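Local coordinates for protein beta-ketoacyl synthase (Burkholderia phymatum, PDB 4EWG) that probably acts as a 3-oxoacyl-[acyl-carrier-protein] synthase, joining acyl units during fatty acid elongation, and can bind calcium, at residues Lys158-Pro163 / Gly185-Met190; Ile175-Glu180 / Val262-Asn267; Glu25-Leu30 / Arg358-Pro363; Thr17-Arg22 / Ala349-Glu354; Gly312-Ser317 / Glu369-Cys374. All blocks are in the same frame, centred on the assembly; numbering follows the deposited sequence.

Contact 1 (Lys158-Pro163 / Gly185-Met190)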
# COMPACT_ATOMS: atom_id res chain seq x y z
N LYS A 158 3.02 -9.70 -14.88
CA LYS A 158 4.37 -9.19 -14.83
C LYS A 158 4.40 -7.68 -14.92
O LYS A 158 5.44 -7.11 -15.12
CB LYS A 158 5.25 -9.86 -15.93
CG LYS A 158 5.46 -11.36 -15.69
CD LYS A 158 6.04 -12.15 -16.88
CE LYS A 158 5.80 -13.66 -16.75
NZ LYS A 158 4.45 -14.06 -17.26
N GLY A 159 3.24 -7.05 -14.71
CA GLY A 159 3.14 -5.61 -14.65
C GLY A 159 3.41 -5.08 -13.25
O GLY A 159 3.80 -5.81 -12.33
N ARG A 160 3.20 -3.79 -13.07
CA ARG A 160 3.50 -3.17 -11.78
C ARG A 160 2.43 -3.51 -10.78
O ARG A 160 1.26 -3.69 -11.14
CB ARG A 160 3.74 -1.67 -11.87
CG ARG A 160 2.86 -0.90 -12.82
CD ARG A 160 3.00 0.61 -12.63
NE ARG A 160 4.32 1.11 -13.00
CZ ARG A 160 4.71 2.39 -12.89
NH1 ARG A 160 3.89 3.30 -12.39
NH2 ARG A 160 5.92 2.75 -13.27
N ILE A 161 2.86 -3.69 -9.52
CA ILE A 161 1.97 -3.91 -8.40
C ILE A 161 1.90 -2.57 -7.62
O ILE A 161 2.93 -2.01 -7.19
CB ILE A 161 2.40 -5.12 -7.51
CG1 ILE A 161 2.23 -6.44 -8.28
CG2 ILE A 161 1.56 -5.19 -6.24
CD1 ILE A 161 2.83 -7.69 -7.59
N VAL A 162 0.67 -2.05 -7.52
CA VAL A 162 0.39 -0.87 -6.79
C VAL A 162 -0.39 -1.28 -5.53
O VAL A 162 -1.59 -1.50 -5.57
CB VAL A 162 -0.46 0.11 -7.61
CG1 VAL A 162 -0.64 1.40 -6.82
CG2 VAL A 162 0.18 0.35 -8.98
N PRO A 163 0.29 -1.37 -4.42
CA PRO A 163 -0.38 -1.84 -3.20
C PRO A 163 -1.19 -0.68 -2.69
O PRO A 163 -0.63 0.40 -2.56
CB PRO A 163 0.80 -2.23 -2.28
CG PRO A 163 1.92 -1.36 -2.73
CD PRO A 163 1.69 -0.99 -4.17
N GLY A 185 0.22 5.89 -19.32
CA GLY A 185 0.90 5.01 -20.27
C GLY A 185 1.81 3.97 -19.67
O GLY A 185 2.55 3.34 -20.39
N LYS A 186 1.74 3.74 -18.36
CA LYS A 186 2.67 2.78 -17.72
C LYS A 186 2.25 1.34 -17.90
O LYS A 186 3.07 0.45 -17.89
CB LYS A 186 2.82 3.09 -16.22
CG LYS A 186 3.54 4.40 -15.95
CD LYS A 186 5.02 4.23 -16.35
CE LYS A 186 5.62 5.45 -17.02
NZ LYS A 186 5.99 6.52 -16.10
N GLN A 187 0.93 1.13 -18.04
CA GLN A 187 0.35 -0.17 -18.20
C GLN A 187 -0.81 -0.04 -19.16
O GLN A 187 -1.48 1.00 -19.20
CB GLN A 187 -0.18 -0.66 -16.84
CG GLN A 187 0.89 -0.98 -15.83
CD GLN A 187 1.71 -2.20 -16.19
OE1 GLN A 187 2.85 -2.30 -15.77
NE2 GLN A 187 1.14 -3.14 -16.99
N THR A 188 -1.05 -1.10 -19.91
CA THR A 188 -2.17 -1.15 -20.84
C THR A 188 -3.43 -1.57 -20.11
O THR A 188 -4.52 -1.13 -20.44
CB THR A 188 -1.93 -2.15 -21.97
OG1 THR A 188 -0.77 -1.78 -22.70
CG2 THR A 188 -3.12 -2.19 -22.91
N LEU A 189 -3.27 -2.45 -19.13
CA LEU A 189 -4.38 -2.99 -18.37
C LEU A 189 -4.02 -3.03 -16.92
O LEU A 189 -2.86 -3.10 -16.57
CB LEU A 189 -4.68 -4.42 -18.84
CG LEU A 189 -5.29 -4.49 -20.25
CD1 LEU A 189 -4.42 -5.37 -21.19
CD2 LEU A 189 -6.76 -4.92 -20.17
N MET A 190 -5.03 -3.01 -16.06
CA MET A 190 -4.85 -3.16 -14.61
C MET A 190 -6.06 -3.88 -14.05
O MET A 190 -7.21 -3.59 -14.42
CB MET A 190 -4.74 -1.80 -13.90
CG MET A 190 -3.47 -0.99 -14.17
SD MET A 190 -1.95 -1.74 -13.55
CE MET A 190 -1.93 -1.26 -11.80
O HOH W 1 4.92 -0.29 -15.11
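The two ends of a beta-alpha-beta crossover in the thiolase fold meet here: Arg160, leading into edge strand 161-163, meets Lys186 and Gln187, on the turn that leaves helix 170-183 for strand 189-196. Strand 105-110 lies between the two parallel strands. Gln187 OE1 takes the backbone N-H of Arg160 at 3.1 Å; the donor stands above the amide carbonyl plane, 64° out of it. Gln187 NE2 bonds to Gly103 O, so both ends of the amide are held. Arg160 CG sits between its own N and carbonyl carbon (chi1 38°), which brings it within 3.3 Å of the same OE1. Further out, the bent Lys186 chain lies over one face of the Arg160 guanidinium, its CG 3.6 Å above the plane and offset toward the rim, while Arg160 NH1 bonds to Asn181. The like charges of Arg160 NH2 and Lys186 NZ stay 4.7 Å apart. The strand edge faces the second subunit: Ile161 O receives a hydrogen bond from Gln173 of that chain. Deeper in, Met190 crosses Val162 at about a right angle, its CE 3.9 Å from Val162 CG2. A water, weakly bonded to Arg160 NE, lies 3.0 Å from Gln187 OE1.

Contact 2 (Ile175-Glu180 / Val262-Asn267)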
# COMPACT_ATOMS: atom_id res chain seq x y z
N ILE A 175 -8.61 1.69 -7.69
CA ILE A 175 -9.23 2.09 -8.94
C ILE A 175 -8.58 3.37 -9.43
O ILE A 175 -8.14 3.44 -10.60
CB ILE A 175 -10.81 2.20 -8.83
CG1 ILE A 175 -11.39 0.81 -8.57
CG2 ILE A 175 -11.47 2.83 -10.09
CD1 ILE A 175 -12.82 0.77 -8.09
N GLY A 176 -8.44 4.34 -8.54
CA GLY A 176 -7.89 5.64 -8.91
C GLY A 176 -6.45 5.59 -9.37
O GLY A 176 -6.09 6.16 -10.39
N TYR A 177 -5.61 4.94 -8.60
CA TYR A 177 -4.21 4.88 -8.94
C TYR A 177 -3.97 3.96 -10.15
O TYR A 177 -3.13 4.24 -10.98
CB TYR A 177 -3.35 4.45 -7.71
CG TYR A 177 -3.30 5.44 -6.53
CD1 TYR A 177 -3.41 6.82 -6.73
CD2 TYR A 177 -3.12 4.99 -5.23
CE1 TYR A 177 -3.33 7.70 -5.67
CE2 TYR A 177 -3.05 5.86 -4.17
CZ TYR A 177 -3.14 7.22 -4.38
OH TYR A 177 -3.09 8.09 -3.30
N ALA A 178 -4.74 2.89 -10.28
CA ALA A 178 -4.67 2.04 -11.52
C ALA A 178 -5.05 2.90 -12.74
O ALA A 178 -4.40 2.88 -13.78
CB ALA A 178 -5.56 0.80 -11.41
N TYR A 179 -6.09 3.69 -12.56
CA TYR A 179 -6.54 4.62 -13.61
C TYR A 179 -5.43 5.58 -14.06
O TYR A 179 -5.22 5.81 -15.24
CB TYR A 179 -7.77 5.38 -13.09
CG TYR A 179 -8.07 6.69 -13.74
CD1 TYR A 179 -8.43 6.77 -15.08
CD2 TYR A 179 -8.02 7.86 -13.01
CE1 TYR A 179 -8.72 7.99 -15.68
CE2 TYR A 179 -8.31 9.10 -13.60
CZ TYR A 179 -8.65 9.16 -14.93
OH TYR A 179 -8.96 10.39 -15.49
N GLU A 180 -4.74 6.14 -13.10
CA GLU A 180 -3.70 7.09 -13.45
C GLU A 180 -2.51 6.36 -14.11
O GLU A 180 -1.86 6.91 -14.97
CB GLU A 180 -3.27 7.86 -12.21
CG GLU A 180 -4.33 8.85 -11.75
CD GLU A 180 -4.02 9.50 -10.42
OE1 GLU A 180 -3.21 8.94 -9.65
OE2 GLU A 180 -4.65 10.55 -10.10
N VAL A 262 -13.38 9.03 -15.64
CA VAL A 262 -13.03 10.37 -16.12
C VAL A 262 -12.40 11.28 -15.07
O VAL A 262 -11.75 12.25 -15.43
CB VAL A 262 -14.23 11.08 -16.81
CG1 VAL A 262 -14.53 10.42 -18.18
CG2 VAL A 262 -15.47 11.09 -15.93
N GLY A 263 -12.55 10.95 -13.79
CA GLY A 263 -11.87 11.71 -12.75
C GLY A 263 -11.59 10.96 -11.48
O GLY A 263 -12.33 10.04 -11.08
N PHE A 264 -10.50 11.33 -10.84
CA PHE A 264 -10.15 10.78 -9.55
C PHE A 264 -9.57 11.86 -8.69
O PHE A 264 -8.64 12.53 -9.10
CB PHE A 264 -9.15 9.64 -9.73
CG PHE A 264 -8.59 9.11 -8.46
CD1 PHE A 264 -9.43 8.60 -7.48
CD2 PHE A 264 -7.21 9.06 -8.25
CE1 PHE A 264 -8.91 8.09 -6.30
CE2 PHE A 264 -6.69 8.52 -7.08
CZ PHE A 264 -7.54 8.05 -6.10
N GLY A 265 -10.12 12.04 -7.50
CA GLY A 265 -9.59 13.01 -6.53
C GLY A 265 -9.22 12.26 -5.25
O GLY A 265 -9.95 11.37 -4.82
N CYS A 266 -8.06 12.60 -4.70
CA CYS A 266 -7.59 11.99 -3.52
C CYS A 266 -6.81 12.95 -2.68
O CYS A 266 -5.85 13.58 -3.16
CB CYS A 266 -6.72 10.78 -3.87
SG CYS A 266 -6.16 9.89 -2.42
N ASN A 267 -7.23 13.08 -1.43
CA ASN A 267 -6.56 13.94 -0.46
C ASN A 267 -6.73 13.41 0.96
O ASN A 267 -7.23 12.31 1.15
CB ASN A 267 -7.05 15.40 -0.58
CG ASN A 267 -8.46 15.61 -0.07
OD1 ASN A 267 -9.19 14.66 0.21
ND2 ASN A 267 -8.84 16.87 0.08
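Phe264 carries its CG anti to the backbone N (chi1 173°), and Tyr177 sets its own beside the backbone N; the two rings, lifted from strand 259-268 and swung from helix 170-183, meet in an offset edge-to-face pair. Their planes stand at 88° with centroids 5.6 Å apart, the edge of Phe264 directed at the face of Tyr177. Over the centre of one Phe264 face sits backbone: Gly176 CA lies 3.4 Å from the ring centroid, almost on the normal, a CH-pi contact in which the bare glycine lets helix and strand come close. At the ring edge Glu180 OE2 approaches Phe264 CD2 to 3.5 Å, where the ring hydrogens would probably suit a carboxylate oxygen. Tyr179 runs alongside, counter to Phe264, with CD2 3.9 Å from Phe264 CB. Two polar tips look outward to the dimer: Tyr177 OH bonds to Ile161 O of the second subunit, and Glu180 OE1 forms a salt bridge with Arg160 of that subunit. Tyr177 OH also touches Cys266 SG at 3.7 Å. The short helix and strand axes pass 8.7 Å apart at 123°, the helix-on-sheet packing found between the layers of the alpha-beta-alpha-beta-alpha thiolase fold.

Contact 3 (Glu25-Leu30 / Arg358-Pro363)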
# COMPACT_ATOMS: atom_id res chain seq x y z
N GLU A 25 -28.62 -11.55 -9.71
CA GLU A 25 -28.84 -12.03 -8.35
C GLU A 25 -28.80 -10.86 -7.33
O GLU A 25 -29.66 -10.74 -6.44
CB GLU A 25 -27.68 -13.01 -8.17
CG GLU A 25 -27.61 -14.10 -7.12
CD GLU A 25 -26.46 -15.09 -7.50
OE1 GLU A 25 -25.21 -14.72 -7.49
OE2 GLU A 25 -26.81 -16.22 -7.88
N ILE A 26 -27.81 -9.99 -7.49
CA ILE A 26 -27.64 -8.84 -6.60
C ILE A 26 -28.78 -7.84 -6.77
O ILE A 26 -29.35 -7.35 -5.79
CB ILE A 26 -26.28 -8.16 -6.83
CG1 ILE A 26 -25.14 -9.10 -6.41
CG2 ILE A 26 -26.20 -6.84 -6.05
CD1 ILE A 26 -23.78 -8.83 -7.05
N GLU A 27 -29.13 -7.53 -8.02
CA GLU A 27 -30.29 -6.66 -8.31
C GLU A 27 -31.56 -7.16 -7.62
O GLU A 27 -32.27 -6.38 -6.99
CB GLU A 27 -30.54 -6.54 -9.83
CG GLU A 27 -31.48 -5.37 -10.21
CD GLU A 27 -31.75 -5.29 -11.69
OE1 GLU A 27 -30.80 -5.34 -12.49
OE2 GLU A 27 -32.93 -5.15 -12.06
N ALA A 28 -31.82 -8.46 -7.71
CA ALA A 28 -33.01 -9.04 -7.09
C ALA A 28 -32.98 -8.82 -5.57
O ALA A 28 -33.97 -8.44 -4.96
CB ALA A 28 -33.13 -10.53 -7.44
N ALA A 29 -31.80 -8.98 -4.96
CA ALA A 29 -31.65 -8.74 -3.53
C ALA A 29 -31.87 -7.26 -3.18
O ALA A 29 -32.64 -6.94 -2.30
CB ALA A 29 -30.29 -9.20 -3.05
N LEU A 30 -31.19 -6.37 -3.89
CA LEU A 30 -31.40 -4.96 -3.68
C LEU A 30 -32.90 -4.68 -3.75
O LEU A 30 -33.48 -4.11 -2.81
CB LEU A 30 -30.66 -4.13 -4.72
CG LEU A 30 -29.13 -4.10 -4.64
CD1 LEU A 30 -28.56 -3.34 -5.84
CD2 LEU A 30 -28.64 -3.48 -3.33
N ARG A 358 -28.35 0.86 -15.89
CA ARG A 358 -29.75 0.48 -15.94
C ARG A 358 -30.72 1.57 -15.54
O ARG A 358 -31.92 1.31 -15.44
CB ARG A 358 -29.94 -0.75 -15.07
CG ARG A 358 -29.10 -1.89 -15.57
CD ARG A 358 -29.20 -3.10 -14.66
NE ARG A 358 -28.50 -4.25 -15.24
CZ ARG A 358 -27.18 -4.39 -15.32
NH1 ARG A 358 -26.33 -3.45 -14.86
NH2 ARG A 358 -26.68 -5.48 -15.84
N ASN A 359 -30.24 2.79 -15.37
CA ASN A 359 -31.10 3.91 -14.93
C ASN A 359 -31.88 3.65 -13.64
O ASN A 359 -33.01 4.16 -13.46
CB ASN A 359 -32.08 4.30 -16.05
CG ASN A 359 -31.38 4.88 -17.26
OD1 ASN A 359 -30.22 5.30 -17.19
ND2 ASN A 359 -32.07 4.90 -18.38
N TRP A 360 -31.28 2.87 -12.74
CA TRP A 360 -31.99 2.35 -11.57
C TRP A 360 -31.10 2.44 -10.37
O TRP A 360 -30.03 1.82 -10.31
CB TRP A 360 -32.38 0.92 -11.86
CG TRP A 360 -33.19 0.27 -10.81
CD1 TRP A 360 -34.58 0.19 -10.72
CD2 TRP A 360 -32.69 -0.48 -9.66
NE1 TRP A 360 -34.96 -0.52 -9.62
CE2 TRP A 360 -33.86 -0.95 -8.93
CE3 TRP A 360 -31.41 -0.79 -9.17
CZ2 TRP A 360 -33.75 -1.69 -7.76
CZ3 TRP A 360 -31.31 -1.54 -7.99
CH2 TRP A 360 -32.45 -1.98 -7.30
N TYR A 361 -31.53 3.22 -9.38
CA TYR A 361 -30.67 3.56 -8.25
C TYR A 361 -31.32 3.15 -6.94
O TYR A 361 -32.36 3.69 -6.54
CB TYR A 361 -30.31 5.05 -8.28
CG TYR A 361 -29.40 5.44 -9.45
CD1 TYR A 361 -29.92 5.60 -10.73
CD2 TYR A 361 -28.03 5.63 -9.27
CE1 TYR A 361 -29.11 5.94 -11.80
CE2 TYR A 361 -27.20 5.98 -10.34
CZ TYR A 361 -27.75 6.14 -11.60
OH TYR A 361 -26.95 6.49 -12.68
N ALA A 362 -30.70 2.19 -6.27
CA ALA A 362 -31.23 1.63 -5.03
C ALA A 362 -31.36 2.70 -3.93
O ALA A 362 -30.54 3.60 -3.80
CB ALA A 362 -30.37 0.47 -4.55
N PRO A 363 -32.41 2.59 -3.13
CA PRO A 363 -32.54 3.53 -2.03
C PRO A 363 -31.63 3.11 -0.89
O PRO A 363 -31.22 1.94 -0.82
CB PRO A 363 -33.99 3.33 -1.61
CG PRO A 363 -34.23 1.88 -1.83
CD PRO A 363 -33.42 1.53 -3.06
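Leu30 and Trp360 form the close-packed half of this contact, while Glu27 and Arg358 face each other more loosely toward solvent. On the packed side, Leu30 CB lies in the plane of the indole at its edge, 3.8 Å from Trp360 CH2, and Leu30 CD1 reaches Trp360 CZ3 at 3.9 Å. Trp360 CG, anti to the backbone N (chi1 -176°), starts the indole on the helix side. Ala362 CB touches Leu30 CD1 more distantly, at 4.4 Å, and both residues also touch Tyr336. Glu27 joins the two halves: its CG rests over one face of the indole, 4.4 Å from Trp360 CZ3. Its carboxylate then turns to the exposed Arg358, but OE1, 3.7 Å from Arg358 NE, stands off the plane of the guanidinium without an N-H directed to it, a long salt bridge. Each charge has firmer company: Glu27 OE1 accepts from Trp23 NE1, its OE2 pairs with Lys31, and Arg358 NH1 pairs with Glu354. Lys31 also makes a cation-pi contact with Trp360. The contact thus packs helix 23-32 against the exit of helix 344-358, where Asn359 closes a Schellman motif and the chain enters the short, weakly bonded strand 360-361.

Contact 4 (Thr17-Arg22 / Ala349-Glu354)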
# COMPACT_ATOMS: atom_id res chain seq x y z
N THR A 17 -19.75 -11.12 -2.86
CA THR A 17 -20.44 -10.22 -1.91
C THR A 17 -21.55 -10.91 -1.13
O THR A 17 -21.99 -12.00 -1.50
CB THR A 17 -21.12 -9.00 -2.62
OG1 THR A 17 -22.43 -9.37 -3.07
CG2 THR A 17 -20.26 -8.45 -3.81
N ALA A 18 -22.04 -10.25 -0.07
CA ALA A 18 -23.09 -10.84 0.79
C ALA A 18 -24.38 -11.06 0.00
O ALA A 18 -25.24 -11.88 0.41
CB ALA A 18 -23.34 -9.98 2.00
N LEU A 19 -24.52 -10.36 -1.13
CA LEU A 19 -25.71 -10.48 -1.96
C LEU A 19 -25.49 -11.36 -3.16
O LEU A 19 -26.41 -11.53 -3.96
CB LEU A 19 -26.21 -9.09 -2.43
CG LEU A 19 -26.75 -8.13 -1.36
CD1 LEU A 19 -27.54 -6.99 -2.00
CD2 LEU A 19 -27.62 -8.86 -0.37
N GLY A 20 -24.28 -11.89 -3.31
CA GLY A 20 -23.98 -12.85 -4.40
C GLY A 20 -22.90 -12.29 -5.30
O GLY A 20 -22.30 -11.25 -4.96
N SER A 21 -22.64 -13.00 -6.42
CA SER A 21 -21.68 -12.55 -7.45
C SER A 21 -22.30 -12.01 -8.72
O SER A 21 -21.86 -10.98 -9.21
CB SER A 21 -20.71 -13.63 -7.80
OG SER A 21 -19.71 -13.68 -6.79
N ARG A 22 -23.31 -12.65 -9.25
CA ARG A 22 -23.91 -12.16 -10.50
C ARG A 22 -24.76 -10.93 -10.22
O ARG A 22 -25.41 -10.84 -9.18
CB ARG A 22 -24.79 -13.21 -11.14
CG ARG A 22 -24.12 -14.52 -11.49
CD ARG A 22 -25.19 -15.57 -11.70
NE ARG A 22 -26.15 -15.20 -12.75
CZ ARG A 22 -25.95 -15.35 -14.07
NH1 ARG A 22 -24.80 -15.83 -14.55
NH2 ARG A 22 -26.91 -15.01 -14.94
N ALA A 349 -18.06 0.94 -6.40
CA ALA A 349 -17.82 1.44 -7.74
C ALA A 349 -18.56 0.53 -8.75
O ALA A 349 -19.31 1.00 -9.61
CB ALA A 349 -16.33 1.52 -8.03
N TRP A 350 -18.35 -0.76 -8.60
CA TRP A 350 -18.96 -1.79 -9.46
C TRP A 350 -20.47 -1.61 -9.50
O TRP A 350 -21.05 -1.41 -10.56
CB TRP A 350 -18.55 -3.16 -8.93
CG TRP A 350 -19.31 -4.34 -9.45
CD1 TRP A 350 -19.97 -4.44 -10.64
CD2 TRP A 350 -19.43 -5.64 -8.82
NE1 TRP A 350 -20.56 -5.68 -10.76
CE2 TRP A 350 -20.26 -6.44 -9.70
CE3 TRP A 350 -19.02 -6.18 -7.62
CZ2 TRP A 350 -20.60 -7.72 -9.40
CZ3 TRP A 350 -19.38 -7.48 -7.32
CH2 TRP A 350 -20.14 -8.23 -8.19
N TRP A 351 -21.10 -1.65 -8.32
CA TRP A 351 -22.57 -1.56 -8.24
C TRP A 351 -23.07 -0.24 -8.72
O TRP A 351 -24.13 -0.19 -9.34
CB TRP A 351 -23.04 -1.84 -6.83
CG TRP A 351 -22.82 -3.30 -6.44
CD1 TRP A 351 -22.08 -4.25 -7.12
CD2 TRP A 351 -23.33 -3.98 -5.27
NE1 TRP A 351 -22.10 -5.42 -6.47
CE2 TRP A 351 -22.82 -5.32 -5.34
CE3 TRP A 351 -24.13 -3.62 -4.21
CZ2 TRP A 351 -23.11 -6.26 -4.39
CZ3 TRP A 351 -24.41 -4.57 -3.23
CH2 TRP A 351 -23.91 -5.87 -3.32
N THR A 352 -22.33 0.85 -8.47
CA THR A 352 -22.70 2.16 -9.00
C THR A 352 -22.73 2.18 -10.55
O THR A 352 -23.60 2.81 -11.14
CB THR A 352 -21.77 3.28 -8.46
OG1 THR A 352 -21.95 3.36 -7.06
CG2 THR A 352 -22.08 4.63 -9.06
N ILE A 353 -21.78 1.51 -11.19
CA ILE A 353 -21.76 1.40 -12.66
C ILE A 353 -22.92 0.52 -13.17
O ILE A 353 -23.56 0.85 -14.16
CB ILE A 353 -20.43 0.86 -13.18
CG1 ILE A 353 -19.30 1.85 -12.92
CG2 ILE A 353 -20.50 0.62 -14.67
CD1 ILE A 353 -17.94 1.23 -13.14
N GLU A 354 -23.20 -0.56 -12.46
CA GLU A 354 -24.32 -1.41 -12.80
C GLU A 354 -25.65 -0.65 -12.71
O GLU A 354 -26.50 -0.78 -13.58
CB GLU A 354 -24.39 -2.63 -11.89
CG GLU A 354 -23.15 -3.51 -11.91
CD GLU A 354 -23.11 -4.48 -13.08
OE1 GLU A 354 -23.60 -4.15 -14.18
OE2 GLU A 354 -22.55 -5.59 -12.89
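Thr17 meets two neighbouring tryptophans of helix 344-358, Trp350 and Trp351, tip to tip. Its OG1 lies between the backbone N and the carbonyl carbon (chi1 86°), in the plane of the Trp351 indole at its edge and 3.4 Å from CZ2. The methyl, CG2, touches both indoles, 3.6 Å from Trp351 CZ2 and 3.7 Å from Trp350 CZ3. Thr17 OG1 is also gripped by its own loop: it accepts from Leu19 N at 3.0 Å and donates to Gly20 O at 2.7 Å, landing on an in-plane lone pair of the carbonyl. Leu19 crosses Trp351 at about a right angle and lays CD1 4.0 Å from CH2; Ala29 and Val337 touch its side chain as well. Gly20, with positive phi, returns its N-H to Thr17 O and completes a type I turn. Ser21 OG bonds to Gly15 O, while its carbonyl oxygen sits in the plane of the Trp350 ring at the edge, 3.4 Å from CH2. Behind these edges the tryptophans brace each other, Trp351 NE1 lying 3.3 Å above the Trp350 plane near its rim. Trp350 is further held by NE1, which donates nearly in its ring plane to the anti side of Glu354 OE2. The whole is an ST turn within a type I beta turn, joining strand 8-16 to helix 23-32, N-capped by Arg22, over the buried Trp350 and Trp351.

Contact 5 (Gly312-Ser317 / Glu369-Cys374)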
# COMPACT_ATOMS: atom_id res chain seq x y z
N GLY A 312 -19.66 10.54 10.78
CA GLY A 312 -19.33 10.22 9.38
C GLY A 312 -20.43 10.69 8.45
O GLY A 312 -20.16 11.38 7.49
N ASP A 313 -21.66 10.34 8.77
CA ASP A 313 -22.77 10.71 7.95
C ASP A 313 -23.00 12.23 7.92
O ASP A 313 -23.24 12.81 6.85
CB ASP A 313 -24.03 9.99 8.42
CG ASP A 313 -24.01 8.50 8.10
OD1 ASP A 313 -22.94 7.96 7.67
OD2 ASP A 313 -25.08 7.85 8.29
N VAL A 314 -22.88 12.89 9.06
CA VAL A 314 -23.04 14.36 9.12
C VAL A 314 -21.98 15.05 8.23
O VAL A 314 -22.32 15.79 7.30
CB VAL A 314 -22.94 14.89 10.57
CG1 VAL A 314 -22.83 16.43 10.59
CG2 VAL A 314 -24.14 14.41 11.38
N ALA A 315 -20.71 14.76 8.49
CA ALA A 315 -19.62 15.33 7.70
C ALA A 315 -19.78 15.06 6.22
O ALA A 315 -19.55 15.98 5.40
CB ALA A 315 -18.29 14.75 8.14
N GLU A 316 -20.13 13.82 5.85
CA GLU A 316 -20.28 13.47 4.44
C GLU A 316 -21.41 14.28 3.79
O GLU A 316 -21.25 14.81 2.69
CB GLU A 316 -20.54 11.95 4.23
CG GLU A 316 -20.74 11.58 2.77
CD GLU A 316 -20.78 10.07 2.49
OE1 GLU A 316 -20.93 9.25 3.41
OE2 GLU A 316 -20.65 9.71 1.30
N SER A 317 -22.54 14.38 4.49
CA SER A 317 -23.69 15.13 3.97
C SER A 317 -23.33 16.57 3.71
O SER A 317 -23.64 17.10 2.64
CB SER A 317 -24.89 15.07 4.90
OG SER A 317 -24.64 15.70 6.15
N GLU A 369 -36.42 8.50 8.66
CA GLU A 369 -36.43 9.91 9.05
C GLU A 369 -35.00 10.46 8.87
O GLU A 369 -34.08 10.07 9.59
CB GLU A 369 -36.84 10.08 10.50
CG GLU A 369 -36.94 11.55 10.94
CD GLU A 369 -37.10 11.74 12.46
OE1 GLU A 369 -37.16 10.74 13.21
OE2 GLU A 369 -37.18 12.90 12.90
N VAL A 370 -34.83 11.37 7.91
CA VAL A 370 -33.54 11.95 7.68
C VAL A 370 -33.13 12.78 8.89
O VAL A 370 -33.86 13.65 9.33
CB VAL A 370 -33.51 12.83 6.42
CG1 VAL A 370 -32.12 13.42 6.22
CG2 VAL A 370 -33.92 12.01 5.21
N ASP A 371 -31.95 12.47 9.42
CA ASP A 371 -31.39 13.15 10.55
C ASP A 371 -31.27 14.64 10.27
O ASP A 371 -30.60 15.02 9.31
CB ASP A 371 -29.99 12.56 10.81
CG ASP A 371 -29.25 13.26 11.93
OD1 ASP A 371 -29.84 14.08 12.64
OD2 ASP A 371 -28.05 12.96 12.13
N PRO A 372 -31.90 15.49 11.09
CA PRO A 372 -31.80 16.93 10.81
C PRO A 372 -30.38 17.49 10.96
O PRO A 372 -30.11 18.58 10.49
CB PRO A 372 -32.77 17.58 11.82
CG PRO A 372 -33.01 16.55 12.88
CD PRO A 372 -32.64 15.20 12.33
N ALA A 373 -29.48 16.77 11.64
CA ALA A 373 -28.12 17.21 11.75
C ALA A 373 -27.38 16.96 10.43
O ALA A 373 -26.31 17.51 10.22
CB ALA A 373 -27.41 16.52 12.93
N CYS A 374 -27.94 16.15 9.53
CA CYS A 374 -27.38 15.97 8.18
C CYS A 374 -27.86 17.06 7.21
O CYS A 374 -29.02 17.47 7.25
CB CYS A 374 -27.73 14.60 7.61
SG CYS A 374 -26.86 13.19 8.41
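Val314 and Ser317, one turn apart on helix 310-324, take up the Ala373-Cys374 corner of the loop before strand 378-379. The contact between helix and loop is mainly van der Waals. Val314, with CG1 anti to the backbone N (chi1 169°), puts that methyl 3.7 Å from Ala373 O, while its other branch, CG2, lies 4.2 Å from Ala373 CB. Cys374 comes in between the two helix residues, its CA only 4.7 Å from that of Val314. Its SG lies beside the helix backbone, 4.0 Å from Asp313 O, and its CA is 3.4 Å from Ser317 OG. Tyr379 packs on both Cys374 and Ser317.

Hydrogen bonds work chiefly within each partner. Ser317 OG, set between the backbone N and the carbonyl carbon (chi1 64°), donates back to Val314 O at 2.6 Å, 18° from the carbonyl plane; it also accepts from Ala375 N, just beyond the loop segment, and so ties the helix to the chain that follows. In the loop, Asp371 OD1 takes Ala373 N at 2.9 Å from above the carboxylate plane, in a fairly straight bond, and Cys374 N returns to Asp371 O. On the helix, Asp313 OD2 accepts from Phe226 N and OD1 from Ser308 N.

Charge enters through Asp371, whose OD2 forms a salt bridge with Arg230, which the Val314 side chain also touches. The loop is an Asx turn opened by Asp371, nested in a type I beta turn and docked on helix 310-324.

Overall arrangement
Contacts 1, 2 and 4 are buried; contacts 3 and 5 are only partly so. Contact 1 joins the strands before and after helix 170-183, and contact 2 packs that helix on strand 259-268; they touch through Met190 and Ala178, and both face the second subunit, so their polar groups reach across the dimer. Contact 2 also meets contact 4, Ile175 against Ala349, where helix 170-183 adjoins helix 344-358. Contacts 3 and 4, centres 9 Å apart, hold neighbouring elements that follow each other in the chain: Ile26 packs on Trp351 and the loop 17-22. There aromatic edges dominate, with charge left to the outer side of contact 3. Contact 5 lies apart, with small side chains and turn bonds.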